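Local coordinates for T cell receptor gamma chain (Monodelphis domestica, PDB 7L15), which forms the gamma chain of a marsupial gamma-mu T cell receptor, pairing with a mu chain in a heterodimer that probably takes part in antigen recognition, at residues R15-S20 and D86-D91; S20-C25 and T79-V84; D33-Y38 and Y52-S57; R112-E117 and P154-T159. One frame throughout, in Å; residues are numbered along the deposited sequence.

Contact 1: residues R15-S20 and D86-D91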
loop_
_atom_site.group_PDB
_atom_site.type_symbol
_atom_site.label_atom_id
_atom_site.label_comp_id
_atom_site.label_asym_id
_atom_site.label_seq_id
_atom_site.Cartn_x
_atom_site.Cartn_y
_atom_site.Cartn_z
ATOM N N ARG B 15 2.640 -13.306 -15.632
ATOM C CA ARG B 15 2.536 -13.910 -16.950
ATOM C C ARG B 15 3.879 -13.824 -17.646
ATOM O O ARG B 15 4.730 -13.001 -17.293
ATOM C CB ARG B 15 1.470 -13.208 -17.805
ATOM C CG ARG B 15 0.051 -13.353 -17.287
ATOM C CD ARG B 15 -0.498 -14.761 -17.576
ATOM N NE ARG B 15 -1.878 -14.892 -17.119
ATOM C CZ ARG B 15 -2.232 -15.450 -15.968
ATOM N NH1 ARG B 15 -1.302 -15.945 -15.161
ATOM N NH2 ARG B 15 -3.514 -15.521 -15.630
ATOM N N ASN B 16 4.048 -14.668 -18.658
ATOM C CA ASN B 16 5.109 -14.508 -19.640
ATOM C C ASN B 16 4.565 -13.752 -20.845
ATOM O O ASN B 16 3.357 -13.541 -20.976
ATOM C CB ASN B 16 5.684 -15.869 -20.053
ATOM C CG ASN B 16 6.446 -16.543 -18.922
ATOM O OD1 ASN B 16 6.069 -17.623 -18.453
ATOM N ND2 ASN B 16 7.529 -15.903 -18.477
ATOM N N ALA B 17 5.473 -13.333 -21.727
ATOM C CA ALA B 17 5.068 -12.554 -22.892
ATOM C C ALA B 17 4.130 -13.364 -23.781
ATOM O O ALA B 17 4.129 -14.596 -23.772
ATOM C CB ALA B 17 6.282 -12.111 -23.701
ATOM N N LYS B 18 3.308 -12.647 -24.545
ATOM C CA LYS B 18 2.374 -13.186 -25.527
ATOM C C LYS B 18 1.169 -13.867 -24.879
ATOM O O LYS B 18 0.255 -14.292 -25.600
ATOM C CB LYS B 18 3.050 -14.154 -26.516
ATOM C CG LYS B 18 4.403 -13.645 -27.041
ATOM C CD LYS B 18 4.906 -14.412 -28.271
ATOM C CE LYS B 18 6.343 -14.011 -28.621
ATOM N NZ LYS B 18 6.495 -13.471 -30.009
ATOM N N GLN B 19 1.113 -13.964 -23.551
ATOM C CA GLN B 19 -0.051 -14.516 -22.869
ATOM C C GLN B 19 -1.087 -13.408 -22.673
ATOM O O GLN B 19 -0.986 -12.314 -23.237
ATOM C CB GLN B 19 0.370 -15.181 -21.556
ATOM C CG GLN B 19 1.466 -16.224 -21.766
ATOM C CD GLN B 19 1.908 -16.951 -20.498
ATOM O OE1 GLN B 19 1.790 -16.438 -19.388
ATOM N NE2 GLN B 19 2.427 -18.171 -20.673
ATOM N N SER B 20 -2.119 -13.687 -21.889
ATOM C CA SER B 20 -3.173 -12.718 -21.637
ATOM C C SER B 20 -3.517 -12.748 -20.156
ATOM O O SER B 20 -3.047 -13.604 -19.404
ATOM C CB SER B 20 -4.419 -13.005 -22.469
ATOM O OG SER B 20 -5.090 -14.132 -21.930
ATOM N N ASP B 86 -1.948 -10.355 -25.472
ATOM C CA ASP B 86 -0.611 -10.336 -26.065
ATOM C C ASP B 86 0.358 -9.562 -25.177
ATOM O O ASP B 86 1.000 -8.595 -25.587
ATOM C CB ASP B 86 -0.645 -9.760 -27.486
ATOM C CG ASP B 86 0.712 -9.838 -28.187
ATOM O OD1 ASP B 86 1.281 -10.950 -28.271
ATOM O OD2 ASP B 86 1.220 -8.791 -28.649
ATOM N N LEU B 87 0.430 -10.013 -23.930
ATOM C CA LEU B 87 1.190 -9.317 -22.906
ATOM C C LEU B 87 2.639 -9.119 -23.327
ATOM O O LEU B 87 3.261 -10.005 -23.919
ATOM C CB LEU B 87 1.112 -10.107 -21.602
ATOM C CG LEU B 87 -0.308 -10.028 -21.038
ATOM C CD1 LEU B 87 -0.488 -10.970 -19.863
ATOM C CD2 LEU B 87 -0.635 -8.584 -20.632
ATOM N N GLN B 88 3.157 -7.925 -23.038
ATOM C CA GLN B 88 4.567 -7.584 -23.161
ATOM C C GLN B 88 5.049 -7.049 -21.820
ATOM O O GLN B 88 4.246 -6.620 -20.986
ATOM C CB GLN B 88 4.801 -6.538 -24.253
ATOM C CG GLN B 88 4.156 -6.890 -25.605
ATOM C CD GLN B 88 4.736 -8.148 -26.221
ATOM O OE1 GLN B 88 5.930 -8.435 -26.083
ATOM N NE2 GLN B 88 3.886 -8.923 -26.892
ATOM N N VAL B 89 6.371 -7.073 -21.614
ATOM C CA VAL B 89 6.912 -6.594 -20.345
ATOM C C VAL B 89 6.450 -5.170 -20.089
ATOM O O VAL B 89 6.120 -4.806 -18.956
ATOM C CB VAL B 89 8.449 -6.714 -20.320
ATOM C CG1 VAL B 89 8.867 -8.173 -20.387
ATOM C CG2 VAL B 89 9.065 -5.933 -21.495
ATOM N N SER B 90 6.326 -4.374 -21.148
ATOM C CA SER B 90 5.921 -2.987 -21.016
ATOM C C SER B 90 4.488 -2.826 -20.516
ATOM O O SER B 90 4.067 -1.691 -20.262
ATOM C CB SER B 90 6.087 -2.292 -22.363
ATOM O OG SER B 90 5.242 -2.898 -23.332
ATOM N N ASP B 91 3.726 -3.916 -20.387
ATOM C CA ASP B 91 2.378 -3.862 -19.829
ATOM C C ASP B 91 2.343 -3.967 -18.308
ATOM O O ASP B 91 1.280 -3.722 -17.730
ATOM C CB ASP B 91 1.514 -4.982 -20.409
ATOM C CG ASP B 91 1.352 -4.869 -21.896
ATOM O OD1 ASP B 91 1.246 -3.723 -22.384
ATOM O OD2 ASP B 91 1.361 -5.912 -22.579
#

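Contact 2: residues S20-C25 and T79-V84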
loop_
_atom_site.group_PDB
_atom_site.type_symbol
_atom_site.label_atom_id
_atom_site.label_comp_id
_atom_site.label_asym_id
_atom_site.label_seq_id
_atom_site.Cartn_x
_atom_site.Cartn_y
_atom_site.Cartn_z
ATOM N N SER B 20 -2.119 -13.687 -21.889
ATOM C CA SER B 20 -3.173 -12.718 -21.637
ATOM C C SER B 20 -3.517 -12.748 -20.156
ATOM O O SER B 20 -3.047 -13.604 -19.404
ATOM C CB SER B 20 -4.419 -13.005 -22.469
ATOM O OG SER B 20 -5.090 -14.132 -21.930
ATOM N N ALA B 21 -4.355 -11.809 -19.734
ATOM C CA ALA B 21 -4.635 -11.676 -18.315
ATOM C C ALA B 21 -6.019 -11.085 -18.136
ATOM O O ALA B 21 -6.356 -10.102 -18.799
ATOM C CB ALA B 21 -3.582 -10.788 -17.640
ATOM N N SER B 22 -6.799 -11.663 -17.225
ATOM C CA SER B 22 -8.139 -11.192 -16.906
ATOM C C SER B 22 -8.135 -10.611 -15.502
ATOM O O SER B 22 -7.806 -11.310 -14.537
ATOM C CB SER B 22 -9.167 -12.321 -17.003
ATOM O OG SER B 22 -9.068 -12.975 -18.255
ATOM N N LEU B 23 -8.529 -9.350 -15.388
ATOM C CA LEU B 23 -8.541 -8.647 -14.119
ATOM C C LEU B 23 -9.982 -8.468 -13.684
ATOM O O LEU B 23 -10.842 -8.142 -14.503
ATOM C CB LEU B 23 -7.837 -7.292 -14.234
ATOM C CG LEU B 23 -6.310 -7.366 -14.314
ATOM C CD1 LEU B 23 -5.856 -7.528 -15.723
ATOM C CD2 LEU B 23 -5.697 -6.134 -13.704
ATOM N N ASN B 24 -10.239 -8.683 -12.397
ATOM C CA ASN B 24 -11.586 -8.680 -11.850
ATOM C C ASN B 24 -11.866 -7.399 -11.076
ATOM O O ASN B 24 -10.995 -6.880 -10.374
ATOM C CB ASN B 24 -11.798 -9.884 -10.927
ATOM C CG ASN B 24 -11.602 -11.208 -11.638
ATOM O OD1 ASN B 24 -11.807 -11.321 -12.849
ATOM N ND2 ASN B 24 -11.219 -12.229 -10.879
ATOM N N CYS B 25 -13.093 -6.906 -11.197
ATOM C CA CYS B 25 -13.577 -5.767 -10.414
ATOM C C CYS B 25 -14.994 -6.101 -9.956
ATOM O O CYS B 25 -15.933 -6.061 -10.758
ATOM C CB CYS B 25 -13.554 -4.480 -11.239
ATOM S SG CYS B 25 -14.014 -2.956 -10.350
ATOM N N THR B 79 -19.918 -8.663 -12.298
ATOM C CA THR B 79 -18.510 -8.304 -12.201
ATOM C C THR B 79 -17.995 -7.816 -13.547
ATOM O O THR B 79 -18.224 -8.461 -14.573
ATOM C CB THR B 79 -17.696 -9.513 -11.745
ATOM O OG1 THR B 79 -17.889 -9.708 -10.343
ATOM C CG2 THR B 79 -16.214 -9.329 -12.038
ATOM N N CYS B 80 -17.299 -6.682 -13.541
ATOM C CA CYS B 80 -16.590 -6.224 -14.725
ATOM C C CYS B 80 -15.179 -6.800 -14.747
ATOM O O CYS B 80 -14.492 -6.841 -13.722
ATOM C CB CYS B 80 -16.535 -4.698 -14.773
ATOM S SG CYS B 80 -15.906 -4.056 -16.357
ATOM N N ARG B 81 -14.754 -7.247 -15.926
ATOM C CA ARG B 81 -13.455 -7.874 -16.121
ATOM C C ARG B 81 -12.709 -7.173 -17.249
ATOM O O ARG B 81 -13.300 -6.837 -18.277
ATOM C CB ARG B 81 -13.593 -9.380 -16.440
ATOM C CG ARG B 81 -14.113 -10.233 -15.280
ATOM C CD ARG B 81 -14.203 -11.717 -15.653
ATOM N NE ARG B 81 -12.903 -12.389 -15.630
ATOM C CZ ARG B 81 -12.553 -13.327 -14.752
ATOM N NH1 ARG B 81 -11.345 -13.875 -14.805
ATOM N NH2 ARG B 81 -13.409 -13.717 -13.816
ATOM N N LEU B 82 -11.410 -6.959 -17.050
ATOM C CA LEU B 82 -10.531 -6.375 -18.053
ATOM C C LEU B 82 -9.589 -7.450 -18.578
ATOM O O LEU B 82 -8.873 -8.088 -17.798
ATOM C CB LEU B 82 -9.728 -5.208 -17.468
ATOM C CG LEU B 82 -8.598 -4.633 -18.329
ATOM C CD1 LEU B 82 -9.164 -3.892 -19.533
ATOM C CD2 LEU B 82 -7.671 -3.734 -17.515
ATOM N N ILE B 83 -9.572 -7.640 -19.891
ATOM C CA ILE B 83 -8.653 -8.575 -20.527
ATOM C C ILE B 83 -7.578 -7.782 -21.243
ATOM O O ILE B 83 -7.886 -6.883 -22.037
ATOM C CB ILE B 83 -9.370 -9.520 -21.501
ATOM C CG1 ILE B 83 -10.311 -10.449 -20.739
ATOM C CG2 ILE B 83 -8.338 -10.325 -22.295
ATOM C CD1 ILE B 83 -10.757 -11.660 -21.540
ATOM N N VAL B 84 -6.319 -8.112 -20.953
ATOM C CA VAL B 84 -5.164 -7.505 -21.592
ATOM C C VAL B 84 -4.492 -8.603 -22.403
ATOM O O VAL B 84 -3.986 -9.582 -21.841
ATOM C CB VAL B 84 -4.215 -6.885 -20.560
ATOM C CG1 VAL B 84 -3.085 -6.129 -21.246
ATOM C CG2 VAL B 84 -4.991 -5.957 -19.665
#

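Contact 3: residues D33-Y38 and Y52-S57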
loop_
_atom_site.group_PDB
_atom_site.type_symbol
_atom_site.label_atom_id
_atom_site.label_comp_id
_atom_site.label_asym_id
_atom_site.label_seq_id
_atom_site.Cartn_x
_atom_site.Cartn_y
_atom_site.Cartn_z
ATOM N N ASP B 33 -23.249 3.871 -14.210
ATOM C CA ASP B 33 -23.301 2.865 -15.256
ATOM C C ASP B 33 -21.934 2.544 -15.854
ATOM O O ASP B 33 -21.799 1.538 -16.565
ATOM C CB ASP B 33 -24.252 3.318 -16.363
ATOM C CG ASP B 33 -24.564 2.214 -17.342
ATOM O OD1 ASP B 33 -24.835 1.084 -16.890
ATOM O OD2 ASP B 33 -24.545 2.479 -18.557
ATOM N N TYR B 34 -20.917 3.358 -15.590
ATOM C CA TYR B 34 -19.620 3.212 -16.240
ATOM C C TYR B 34 -18.578 2.702 -15.254
ATOM O O TYR B 34 -18.497 3.174 -14.111
ATOM C CB TYR B 34 -19.186 4.535 -16.876
ATOM C CG TYR B 34 -20.173 4.959 -17.927
ATOM C CD1 TYR B 34 -20.052 4.518 -19.236
ATOM C CD2 TYR B 34 -21.272 5.735 -17.595
ATOM C CE1 TYR B 34 -20.982 4.875 -20.201
ATOM C CE2 TYR B 34 -22.214 6.097 -18.551
ATOM C CZ TYR B 34 -22.060 5.667 -19.850
ATOM O OH TYR B 34 -22.982 6.028 -20.799
ATOM N N VAL B 35 -17.814 1.708 -15.695
ATOM C CA VAL B 35 -16.666 1.188 -14.969
ATOM C C VAL B 35 -15.423 1.609 -15.737
ATOM O O VAL B 35 -15.314 1.336 -16.941
ATOM C CB VAL B 35 -16.743 -0.338 -14.823
ATOM C CG1 VAL B 35 -15.530 -0.860 -14.071
ATOM C CG2 VAL B 35 -18.032 -0.727 -14.106
ATOM N N HIS B 36 -14.500 2.286 -15.050
ATOM C CA HIS B 36 -13.296 2.846 -15.657
ATOM C C HIS B 36 -12.082 2.030 -15.245
ATOM O O HIS B 36 -12.004 1.565 -14.110
ATOM C CB HIS B 36 -13.096 4.304 -15.235
ATOM C CG HIS B 36 -14.299 5.167 -15.452
ATOM N ND1 HIS B 36 -14.371 6.097 -16.468
ATOM C CD2 HIS B 36 -15.475 5.246 -14.782
ATOM C CE1 HIS B 36 -15.539 6.713 -16.416
ATOM N NE2 HIS B 36 -16.228 6.216 -15.400
ATOM N N TRP B 37 -11.130 1.867 -16.164
ATOM C CA TRP B 37 -9.918 1.082 -15.923
ATOM C C TRP B 37 -8.703 1.969 -16.129
ATOM O O TRP B 37 -8.429 2.391 -17.254
ATOM C CB TRP B 37 -9.845 -0.142 -16.835
ATOM C CG TRP B 37 -10.706 -1.271 -16.356
ATOM C CD1 TRP B 37 -11.957 -1.582 -16.785
ATOM C CD2 TRP B 37 -10.385 -2.222 -15.337
ATOM N NE1 TRP B 37 -12.435 -2.679 -16.105
ATOM C CE2 TRP B 37 -11.485 -3.090 -15.211
ATOM C CE3 TRP B 37 -9.268 -2.437 -14.536
ATOM C CZ2 TRP B 37 -11.505 -4.147 -14.309
ATOM C CZ3 TRP B 37 -9.295 -3.489 -13.627
ATOM C CH2 TRP B 37 -10.402 -4.329 -13.527
ATOM N N TYR B 38 -7.980 2.240 -15.041
ATOM C CA TYR B 38 -6.775 3.054 -15.042
ATOM C C TYR B 38 -5.556 2.161 -14.852
ATOM O O TYR B 38 -5.643 1.073 -14.276
ATOM C CB TYR B 38 -6.810 4.112 -13.915
ATOM C CG TYR B 38 -7.775 5.276 -14.172
ATOM C CD1 TYR B 38 -9.138 5.139 -13.968
ATOM C CD2 TYR B 38 -7.301 6.508 -14.591
ATOM C CE1 TYR B 38 -10.015 6.193 -14.196
ATOM C CE2 TYR B 38 -8.161 7.568 -14.815
ATOM C CZ TYR B 38 -9.513 7.407 -14.624
ATOM O OH TYR B 38 -10.359 8.470 -14.849
ATOM N N TYR B 52 -16.139 1.291 -19.653
ATOM C CA TYR B 52 -17.089 0.246 -19.984
ATOM C C TYR B 52 -18.449 0.636 -19.434
ATOM O O TYR B 52 -18.568 0.988 -18.254
ATOM C CB TYR B 52 -16.639 -1.099 -19.406
ATOM C CG TYR B 52 -17.654 -2.218 -19.515
ATOM C CD1 TYR B 52 -17.896 -2.856 -20.726
ATOM C CD2 TYR B 52 -18.351 -2.655 -18.396
ATOM C CE1 TYR B 52 -18.817 -3.892 -20.820
ATOM C CE2 TYR B 52 -19.270 -3.689 -18.477
ATOM C CZ TYR B 52 -19.503 -4.305 -19.689
ATOM O OH TYR B 52 -20.424 -5.332 -19.766
ATOM N N SER B 53 -19.460 0.595 -20.299
ATOM C CA SER B 53 -20.845 0.827 -19.906
ATOM C C SER B 53 -21.472 -0.519 -19.557
ATOM O O SER B 53 -21.632 -1.380 -20.429
ATOM C CB SER B 53 -21.613 1.515 -21.033
ATOM O OG SER B 53 -22.977 1.692 -20.692
ATOM N N ARG B 54 -21.832 -0.707 -18.285
ATOM C CA ARG B 54 -22.396 -1.988 -17.880
ATOM C C ARG B 54 -23.717 -2.262 -18.599
ATOM O O ARG B 54 -23.935 -3.366 -19.115
ATOM C CB ARG B 54 -22.581 -2.020 -16.363
ATOM C CG ARG B 54 -21.296 -2.287 -15.579
ATOM C CD ARG B 54 -21.630 -2.591 -14.141
ATOM N NE ARG B 54 -22.658 -1.672 -13.674
ATOM C CZ ARG B 54 -23.367 -1.846 -12.569
ATOM N NH1 ARG B 54 -23.160 -2.913 -11.809
ATOM N NH2 ARG B 54 -24.286 -0.953 -12.231
ATOM N N SER B 55 -24.600 -1.262 -18.661
ATOM C CA SER B 55 -25.895 -1.444 -19.305
ATOM C C SER B 55 -25.726 -1.798 -20.774
ATOM O O SER B 55 -26.068 -2.906 -21.203
ATOM C CB SER B 55 -26.743 -0.180 -19.154
ATOM O OG SER B 55 -26.400 0.753 -20.164
ATOM N N LYS B 56 -25.170 -0.870 -21.564
ATOM C CA LYS B 56 -24.935 -1.134 -22.981
ATOM C C LYS B 56 -23.891 -2.230 -23.217
ATOM O O LYS B 56 -23.672 -2.602 -24.375
ATOM C CB LYS B 56 -24.513 0.156 -23.713
ATOM C CG LYS B 56 -25.282 1.406 -23.262
ATOM C CD LYS B 56 -25.257 2.541 -24.285
ATOM C CE LYS B 56 -23.855 3.029 -24.625
ATOM N NZ LYS B 56 -23.172 3.743 -23.498
ATOM N N SER B 57 -23.272 -2.774 -22.164
ATOM C CA SER B 57 -22.254 -3.828 -22.276
ATOM C C SER B 57 -21.227 -3.492 -23.356
ATOM O O SER B 57 -20.915 -4.303 -24.229
ATOM C CB SER B 57 -22.903 -5.184 -22.536
ATOM O OG SER B 57 -21.966 -6.229 -22.312
#

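Contact 4: residues R112-E117 and P154-T159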
loop_
_atom_site.group_PDB
_atom_site.type_symbol
_atom_site.label_atom_id
_atom_site.label_comp_id
_atom_site.label_asym_id
_atom_site.label_seq_id
_atom_site.Cartn_x
_atom_site.Cartn_y
_atom_site.Cartn_z
ATOM N N ARG B 112 -1.877 -6.021 -9.517
ATOM C CA ARG B 112 -0.594 -5.810 -10.171
ATOM C C ARG B 112 -0.382 -6.865 -11.251
ATOM O O ARG B 112 -0.332 -8.068 -10.968
ATOM C CB ARG B 112 0.568 -5.818 -9.180
ATOM C CG ARG B 112 1.928 -5.613 -9.883
ATOM C CD ARG B 112 3.111 -5.516 -8.908
ATOM N NE ARG B 112 3.197 -4.204 -8.279
ATOM C CZ ARG B 112 3.727 -3.127 -8.860
ATOM N NH1 ARG B 112 4.212 -3.208 -10.098
ATOM N NH2 ARG B 112 3.764 -1.968 -8.208
ATOM N N LEU B 113 -0.253 -6.404 -12.487
ATOM C CA LEU B 113 0.086 -7.255 -13.609
ATOM C C LEU B 113 1.604 -7.300 -13.731
ATOM O O LEU B 113 2.259 -6.259 -13.830
ATOM C CB LEU B 113 -0.564 -6.718 -14.884
ATOM C CG LEU B 113 -0.307 -7.497 -16.155
ATOM C CD1 LEU B 113 -0.860 -8.907 -15.988
ATOM C CD2 LEU B 113 -0.948 -6.782 -17.351
ATOM N N ILE B 114 2.168 -8.497 -13.705
ATOM C CA ILE B 114 3.605 -8.675 -13.832
ATOM C C ILE B 114 3.853 -9.516 -15.067
ATOM O O ILE B 114 3.437 -10.678 -15.123
ATOM C CB ILE B 114 4.212 -9.340 -12.591
ATOM C CG1 ILE B 114 3.877 -8.532 -11.340
ATOM C CG2 ILE B 114 5.725 -9.535 -12.784
ATOM C CD1 ILE B 114 4.187 -9.260 -10.051
ATOM N N VAL B 115 4.515 -8.934 -16.056
ATOM C CA VAL B 115 4.887 -9.650 -17.263
ATOM C C VAL B 115 6.399 -9.769 -17.262
ATOM O O VAL B 115 7.109 -8.762 -17.151
ATOM C CB VAL B 115 4.377 -8.945 -18.528
ATOM C CG1 VAL B 115 4.512 -9.873 -19.755
ATOM C CG2 VAL B 115 2.929 -8.529 -18.319
ATOM N N THR B 116 6.890 -10.993 -17.371
ATOM C CA THR B 116 8.323 -11.231 -17.363
ATOM C C THR B 116 8.697 -12.173 -18.497
ATOM O O THR B 116 7.893 -13.005 -18.939
ATOM C CB THR B 116 8.798 -11.798 -16.019
ATOM O OG1 THR B 116 10.200 -12.076 -16.098
ATOM C CG2 THR B 116 8.067 -13.061 -15.692
ATOM N N GLU B 117 9.915 -12.011 -18.987
ATOM C CA GLU B 117 10.432 -12.905 -20.008
ATOM C C GLU B 117 11.203 -14.080 -19.421
ATOM O O GLU B 117 11.674 -14.930 -20.181
ATOM C CB GLU B 117 11.301 -12.133 -21.005
ATOM C CG GLU B 117 10.611 -11.895 -22.348
ATOM C CD GLU B 117 10.979 -10.562 -22.990
ATOM O OE1 GLU B 117 12.144 -10.132 -22.853
ATOM O OE2 GLU B 117 10.101 -9.941 -23.626
ATOM N N PRO B 154 4.942 -14.292 -6.688
ATOM C CA PRO B 154 5.716 -13.047 -6.823
ATOM C C PRO B 154 5.848 -12.236 -5.525
ATOM O O PRO B 154 5.309 -12.654 -4.502
ATOM C CB PRO B 154 4.911 -12.264 -7.862
ATOM C CG PRO B 154 3.495 -12.659 -7.565
ATOM C CD PRO B 154 3.546 -14.119 -7.145
ATOM N N ASN B 155 6.554 -11.098 -5.588
ATOM C CA ASN B 155 6.800 -10.219 -4.439
ATOM C C ASN B 155 5.617 -9.308 -4.109
ATOM O O ASN B 155 5.801 -8.119 -3.858
ATOM C CB ASN B 155 8.059 -9.391 -4.696
ATOM C CG ASN B 155 7.932 -8.480 -5.913
ATOM O OD1 ASN B 155 7.135 -8.725 -6.811
ATOM N ND2 ASN B 155 8.738 -7.411 -5.946
ATOM N N VAL B 156 4.401 -9.840 -4.127
ATOM C CA VAL B 156 3.194 -9.083 -3.830
ATOM C C VAL B 156 2.404 -9.883 -2.807
ATOM O O VAL B 156 2.164 -11.079 -3.004
ATOM C CB VAL B 156 2.344 -8.832 -5.096
ATOM C CG1 VAL B 156 1.116 -8.024 -4.752
ATOM C CG2 VAL B 156 3.148 -8.128 -6.175
ATOM N N VAL B 157 1.990 -9.231 -1.724
ATOM C CA VAL B 157 1.258 -9.916 -0.669
ATOM C C VAL B 157 0.523 -8.860 0.137
ATOM O O VAL B 157 0.940 -7.699 0.194
ATOM C CB VAL B 157 2.213 -10.771 0.206
ATOM C CG1 VAL B 157 3.089 -9.867 1.068
ATOM C CG2 VAL B 157 1.440 -11.788 1.070
ATOM N N LYS B 158 -0.592 -9.260 0.735
ATOM C CA LYS B 158 -1.436 -8.389 1.540
ATOM C C LYS B 158 -1.758 -9.129 2.831
ATOM O O LYS B 158 -2.167 -10.292 2.790
ATOM C CB LYS B 158 -2.712 -8.025 0.773
ATOM C CG LYS B 158 -3.736 -7.209 1.550
ATOM C CD LYS B 158 -4.914 -6.799 0.653
ATOM C CE LYS B 158 -5.954 -5.950 1.397
ATOM N NZ LYS B 158 -7.177 -5.728 0.561
ATOM N N THR B 159 -1.523 -8.479 3.969
ATOM C CA THR B 159 -1.711 -9.094 5.276
ATOM C C THR B 159 -2.438 -8.110 6.179
ATOM O O THR B 159 -2.266 -6.896 6.052
ATOM C CB THR B 159 -0.381 -9.496 5.935
ATOM O OG1 THR B 159 0.352 -8.318 6.283
ATOM C CG2 THR B 159 0.467 -10.337 5.005
#

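Contact 1: residues R15-S20 and D86-D91
Two donors grip D91 OD2: the backbone N of Q88, 2.7 Å away along a nearly straight bond (165°), and the ammonium of K69, in a salt bridge. The bond from Q88, the residue before 89-91, closes the short 3-10 segment on itself, its N-H arriving from above the carboxylate plane. From this braced loop L87 reaches the other segment. Its main chain bonds twice, L87 N to Q19 O at 2.8 Å and K18 N to L87 O at 2.7 Å, the latter on a lone pair in the carbonyl plane. K18, with positive phi, is the third residue of a type II turn from N16 to Q19, which turns its N-H to L87. The L87 side chain turns into the domain, onto L113 and V115, with CD1 3.6 Å from R15 CG and 3.5 Å from the carbonyl carbon of S20. R15 bends at chi2 (-75°), and its NE bonds S20 O at 2.9 Å in the guanidinium plane, bracing the strand end against the turn exit. The aspartate bonded to a lysine, together with Y95 OH on D91 O four residues back, a tyrosine corner, is characteristic of the E-F loop of immunoglobulin V domains.

Contact 2: residues S20-C25 and T79-V84
Backbone hydrogen bonds come first: residues 21-25 and 79-84 run antiparallel, with A21-V84, L23-L82 and C25-C80 as hydrogen-bonded pairs. The central pair is well made, L23 N to L82 O at 2.7 Å and L82 N to L23 O at 2.9 Å, both in the carbonyl plane. At one end A21 N to V84 O is weak, although V84 N returns a straight bond to A21 O. CA-H groups add to this, R81 CA approaching L23 O to 3.1 Å. Apolar contacts gather on the face of A21, L23, C25, C80, L82 and V84; L23 CD1 reaches V84 CG2 at 4.3 Å, while C25, C80 and L82 pack on W37 of the facing sheet. The other face is mostly polar, S22, N24 and R81 with I83 among them. N24 and R81 lie side by side, N24 CG over the guanidinium face toward its rim, with the planes steeply inclined (67°) and no hydrogen bond made; S22 CB stands at the guanidinium edge, 3.5 Å from R81 NH1. One link is covalent: C25 SG, anti to its backbone N (chi1 -176°), bonds C97 SG across the sandwich. Strands B and E joined thus, with disulfide and tryptophan beneath, are the hallmark of the immunoglobulin fold.

Contact 3: residues D33-Y38 and Y52-S57
D33 has CG anti to its backbone N (chi1 -169°) and S53 has OG likewise anti (chi1 177°), torsions that bring carboxylate and hydroxyl together where the C-C' hairpin of the immunoglobulin V domain opens into its CDR2 turn. OD2 accepts from two hydroxyls, S53 OG at 2.8 Å and S55 OG at 3.0 Å, both above the carboxylate plane. OD1 instead offers its syn lone pair to S55 N at 2.9 Å, so three bonds fix the group's rotation. The D33 carbonyl takes R54 N almost along the C=O axis (2.8 Å). Beyond it V35 and Y52 exchange backbone bonds as a hydrogen-bonded pair, and Y34 faces S53 as a non-hydrogen-bonded one. The Y34 ring brings CE1 to S53 CB at 3.5 Å, with D33 OD2 over one face near the rim; K56, its chain bent twice, sets NZ at the ring edge. The mu chain covers the Y34 face of strand 34-40: Y34 packs on T115 of the mu chain and, farther along, Y38 OH bonds L118 N of the mu chain. V35 CG2 reaches diagonally past its partner Y52 to R54 CG, 3.9 Å away, and R54 NE is buried with no partner, 4.8 Å from D33 OD1.

Contact 4: residues R112-E117 and P154-T159
Backbones stay well apart here, with CA atoms 8.1 Å apart for R112 and V156 and 8.5 Å for I114 and P154, and no hydrogen bond crosses between the segments. Side chains alone bridge the gap, and all of their close touches are apolar. I114 does most of the work: CG1 is anti to the carbonyl carbon and chi2 is extended (168°), which sends CD1 forward until it rests 3.8 Å from P154 CB. The same methyl passes V156 CG2 at 4.2 Å, the two side chains sliding by each other in opposite directions. V156 CG2 is shared, for R112, two residues before I114 on the strand, brings its CD to 3.8 Å from it. R112 runs straight through chi1 and chi2, then bends at chi3 (-78°), so that its aliphatic part crosses V156 obliquely. P154 follows a cis peptide bond, and its carbonyl is held by H207 NE2, while its ring also packs on S12 and T14 of the strand beside 112-116. In this protein a salt bridge from K158 to E109 adds a polar tie between the same two domains. The last strand of the V domain, meeting the B-C loop of the C domain with its cis proline, forms the V-C elbow interface, as in related antigen-receptor chains.

From the N terminus, 15-20 opens contact 1, and S20 passes straight into contact 2. Contact 3 opens last of the three and closes first, as the hairpin of 33-38 with 52-57; strand 79-84 then closes contact 2 around it, and 86-91 closes contact 1 around both, giving three loops one within another. Contact 4 follows in series, crosses none of them, and links the V domain to the C domain. Contacts 1 to 3 tie both sheets of the V sandwich: W37 packs against contact 2, L87 touches A21, and strand 12-16 pairs with 104-116 where R15 N meets I114 O, so that contact 1 borders contact 4.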